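PDB 1IV3: 2-C-methyl-D-erythritol 2,4-cyclodiphosphate synthase from Thermus thermophilus, which catalyses the conversion of 4-diphosphocytidyl-2-C-methyl-D-erythritol 2-phosphate to 2-C-methyl-D-erythritol 2,4-cyclodiphosphate with release of CMP, in the non-mevalonate route to isoprenoids. Local coordinates for residues 81-84 / 85-89; 108-111 / 112-116. The protein carries 3 engineered substitutions. One frame throughout, in Å; residues are numbered along the deposited sequence.

How the contacts relate
Both contacts are local, each within or at the end of one helix of the same YgbB-family subunit. Contact 1 comes first along the chain and closes helix 73-86, just ahead of strand 91-99; contact 2 opens helix 109-120, which links strand 91-99 to the parallel strand 127-132 in a beta-alpha-beta unit. Strand 91-99 therefore runs between the helix end of contact 1 and the helix start of contact 2. Their centres are about 24 Å apart and their nearest atoms about 7 Å, without touching. Contact 1 lies towards the periphery, about 18 Å from the chain centre, whereas contact 2 reaches a second subunit of the homotrimer through Arg109.

Contact 1. Residues 81-84 / 85-89. Engineered in segment 81-84: Met81 (natural residue Leu).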
# COMPACT_ATOMS: atom_id res chain seq x y z
N MET A 81 4.70 9.45 -18.14
CA MET A 81 3.91 10.67 -18.14
C MET A 81 3.46 10.94 -19.58
O MET A 81 2.31 11.33 -19.82
CB MET A 81 4.68 11.87 -17.57
CG MET A 81 4.92 11.81 -16.06
SD MET A 81 6.07 13.04 -15.40
CE MET A 81 5.13 14.53 -15.69
N ARG A 82 4.35 10.70 -20.54
CA ARG A 82 3.99 11.02 -21.93
C ARG A 82 2.84 10.15 -22.40
O ARG A 82 1.89 10.62 -23.03
CB ARG A 82 5.18 10.85 -22.88
CG ARG A 82 4.87 11.25 -24.33
CD ARG A 82 6.08 11.02 -25.22
NE ARG A 82 6.31 9.59 -25.45
CZ ARG A 82 5.51 8.90 -26.27
NH1 ARG A 82 4.50 9.54 -26.88
NH2 ARG A 82 5.69 7.60 -26.49
N LEU A 83 2.92 8.86 -22.09
CA LEU A 83 1.90 7.89 -22.47
C LEU A 83 0.56 8.21 -21.83
O LEU A 83 -0.47 8.14 -22.50
CB LEU A 83 2.33 6.48 -22.09
CG LEU A 83 3.58 5.94 -22.77
CD1 LEU A 83 4.03 4.64 -22.13
CD2 LEU A 83 3.35 5.75 -24.27
N VAL A 84 0.50 8.54 -20.53
CA VAL A 84 -0.86 8.82 -20.03
C VAL A 84 -1.38 10.16 -20.52
O VAL A 84 -2.59 10.29 -20.75
CB VAL A 84 -0.86 8.71 -18.50
CG1 VAL A 84 -0.31 7.33 -18.16
CG2 VAL A 84 -0.03 9.81 -17.85
N GLU A 85 -0.49 11.15 -20.71
CA GLU A 85 -0.93 12.48 -21.17
C GLU A 85 -1.51 12.32 -22.56
O GLU A 85 -2.51 12.92 -22.94
CB GLU A 85 0.20 13.51 -21.17
CG GLU A 85 0.50 14.07 -19.79
CD GLU A 85 1.82 14.80 -19.67
OE1 GLU A 85 2.42 15.16 -20.70
OE2 GLU A 85 2.27 15.03 -18.52
N ALA A 86 -0.88 11.44 -23.33
CA ALA A 86 -1.44 11.24 -24.67
C ALA A 86 -2.83 10.64 -24.63
O ALA A 86 -3.59 10.70 -25.59
CB ALA A 86 -0.51 10.33 -25.47
N ARG A 87 -3.17 10.02 -23.51
CA ARG A 87 -4.49 9.40 -23.38
C ARG A 87 -5.46 10.30 -22.63
O ARG A 87 -6.52 9.81 -22.23
CB ARG A 87 -4.33 8.03 -22.73
CG ARG A 87 -3.74 7.00 -23.72
CD ARG A 87 -3.09 5.86 -22.96
NE ARG A 87 -2.44 4.87 -23.81
CZ ARG A 87 -1.35 5.02 -24.54
NH1 ARG A 87 -0.66 6.16 -24.58
NH2 ARG A 87 -0.91 3.99 -25.26
N GLY A 88 -5.11 11.56 -22.48
CA GLY A 88 -5.93 12.60 -21.91
C GLY A 88 -5.72 12.83 -20.43
O GLY A 88 -6.42 13.63 -19.81
N ALA A 89 -4.76 12.17 -19.78
CA ALA A 89 -4.65 12.36 -18.33
C ALA A 89 -4.05 13.69 -17.93
O ALA A 89 -3.20 14.26 -18.63
CB ALA A 89 -3.77 11.23 -17.81
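A Schellman motif ends helix 73-86 here, with Gly88 as its C-prime residue, and brings the side chains of Val84 and Ala89 together. Val84 O takes Ala89 N at 3.0 Å in a nearly straight bond (N-H...O 164°), while Gly88 N bonds to Glu85 O within the turn. Arg87 N also reaches Val84 O, at 2.8 Å, from the opposite face of the carbonyl plane, so two donors grip this one oxygen. Gly88 has a positive phi, a backbone shape that favours glycine. The reversal brings Ala89 CB to 3.9 Å from Val84 CB, a small apolar contact on the buried side, where both side chains also touch Tyr52.

Before the turn the helix keeps its usual bonds, Glu85 N to Met81 O and Ala86 N to Arg82 O. Arg87 adds a side-chain bond: its chain, extended from CG to NE, runs alongside Leu83 and brings NH1 to 2.9 Å from Leu83 O. This oxygen sits at the guanidinium edge, 23° out of its plane, and gets a further, weak bond from Arg87 N. The engineered Met81, leucine in the natural protein, lies beside Glu85 with its chain bent at chi3 (67°), which turns CE back to 4.1 Å from Glu85 OE2. That carboxylate is salt-bridged to Arg121, and Arg82 NE pairs with Glu79.

Leu83 O and Val84 O, two carbonyls of the last helical turn, are thus answered by Arg87 and Ala89 beyond the helix. Since these carbonyls lie at the negative end of the helix dipole, the positive guanidinium of Arg87 is probably favoured electrostatically where it binds.

Contact 2. Residues 108-111 / 112-116; sequences HRKA and LVDSL
Residues 108-111 and 112-116 form the first turns of helix 109-120, and the N-cap residue His108 offers its carbonyl O to Leu112 N at 2.8 Å. Val113 N bonds to Arg109 O, Asp114 N to Lys110 O at 2.8 Å and Ser115 N to Ala111 O, the regular i to i+4 bonding of an alpha-helix.

Lys110 and Asp114, one turn apart, form a salt bridge from NZ to OD2 at 3.2 Å, made on the syn lone pair of OD2. The lysine chain starts anti to its own backbone nitrogen (chi1 -176°) and bends only at chi4 (54°), which swings NZ over to the carboxylate. Asp114 OD1 is bonded to Gln124 NE2, so the two oxygens have separate partners. Were Asp114 an alanine, Lys110 NZ would probably lose its counter-charge and Gln124 NE2 its acceptor. Elsewhere on the turn His108 CB packs against Leu112 CD1 at 3.7 Å.

Leu112 and Val113 rest on Leu129 of strand 127-132, Leu112 and Ser115 touch Leu23 of strand 23-25, and Leu116 reaches Met41 and Leu44 of helix 39-50. Ser115 OG bonds to Cys21 O. Arg109 packs on Phe131, a substrate-binding residue, and salt-bridges Asp56 of the second subunit, tying the helix of the beta-alpha-beta unit to the neighbouring subunit.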
# COMPACT_ATOMS: atom_id res chain seq x y z
N HIS A 108 17.18 15.52 3.67
CA HIS A 108 17.05 15.68 2.22
C HIS A 108 15.63 15.94 1.76
O HIS A 108 15.32 15.94 0.56
CB HIS A 108 17.55 14.39 1.52
CG HIS A 108 18.99 14.14 1.86
ND1 HIS A 108 19.44 13.18 2.72
CD2 HIS A 108 20.09 14.80 1.41
CE1 HIS A 108 20.76 13.24 2.80
NE2 HIS A 108 21.17 14.21 2.01
N ARG A 109 14.75 16.17 2.71
CA ARG A 109 13.33 16.28 2.41
C ARG A 109 13.05 17.35 1.38
O ARG A 109 12.34 17.15 0.39
CB ARG A 109 12.55 16.59 3.71
CG ARG A 109 11.06 16.53 3.55
CD ARG A 109 10.30 16.75 4.85
NE ARG A 109 10.65 15.84 5.93
CZ ARG A 109 10.05 14.67 6.13
NH1 ARG A 109 9.07 14.34 5.28
NH2 ARG A 109 10.39 13.85 7.12
N LYS A 110 13.64 18.54 1.60
CA LYS A 110 13.33 19.62 0.67
C LYS A 110 13.77 19.27 -0.75
O LYS A 110 13.00 19.42 -1.71
CB LYS A 110 14.01 20.92 1.11
CG LYS A 110 13.61 22.08 0.20
CD LYS A 110 14.29 23.39 0.60
CE LYS A 110 14.36 24.30 -0.63
NZ LYS A 110 13.02 24.50 -1.25
N ALA A 111 15.01 18.79 -0.86
CA ALA A 111 15.53 18.45 -2.18
C ALA A 111 14.70 17.35 -2.84
O ALA A 111 14.39 17.41 -4.02
CB ALA A 111 16.98 17.99 -2.07
N LEU A 112 14.34 16.31 -2.09
CA LEU A 112 13.56 15.20 -2.65
C LEU A 112 12.19 15.65 -3.15
O LEU A 112 11.74 15.38 -4.27
CB LEU A 112 13.40 14.12 -1.58
CG LEU A 112 14.70 13.38 -1.25
CD1 LEU A 112 14.64 12.59 0.05
CD2 LEU A 112 15.01 12.49 -2.45
N VAL A 113 11.51 16.40 -2.27
CA VAL A 113 10.20 16.92 -2.68
C VAL A 113 10.32 17.87 -3.86
O VAL A 113 9.51 17.86 -4.80
CB VAL A 113 9.49 17.62 -1.52
CG1 VAL A 113 8.22 18.30 -1.98
CG2 VAL A 113 9.23 16.56 -0.44
N ASP A 114 11.33 18.73 -3.84
CA ASP A 114 11.50 19.65 -4.96
C ASP A 114 11.70 18.88 -6.26
O ASP A 114 11.23 19.27 -7.30
CB ASP A 114 12.72 20.53 -4.75
CG ASP A 114 12.50 21.66 -3.76
OD1 ASP A 114 11.36 21.87 -3.31
OD2 ASP A 114 13.52 22.33 -3.48
N SER A 115 12.45 17.78 -6.19
CA SER A 115 12.74 17.02 -7.41
C SER A 115 11.46 16.40 -7.91
O SER A 115 11.10 16.46 -9.08
CB SER A 115 13.84 16.00 -7.09
OG SER A 115 14.16 15.18 -8.18
N LEU A 116 10.68 15.79 -7.00
CA LEU A 116 9.42 15.20 -7.47
C LEU A 116 8.50 16.25 -8.08
O LEU A 116 7.82 16.01 -9.08
CB LEU A 116 8.71 14.51 -6.31
CG LEU A 116 9.37 13.24 -5.76
CD1 LEU A 116 8.44 12.59 -4.73
CD2 LEU A 116 9.70 12.27 -6.89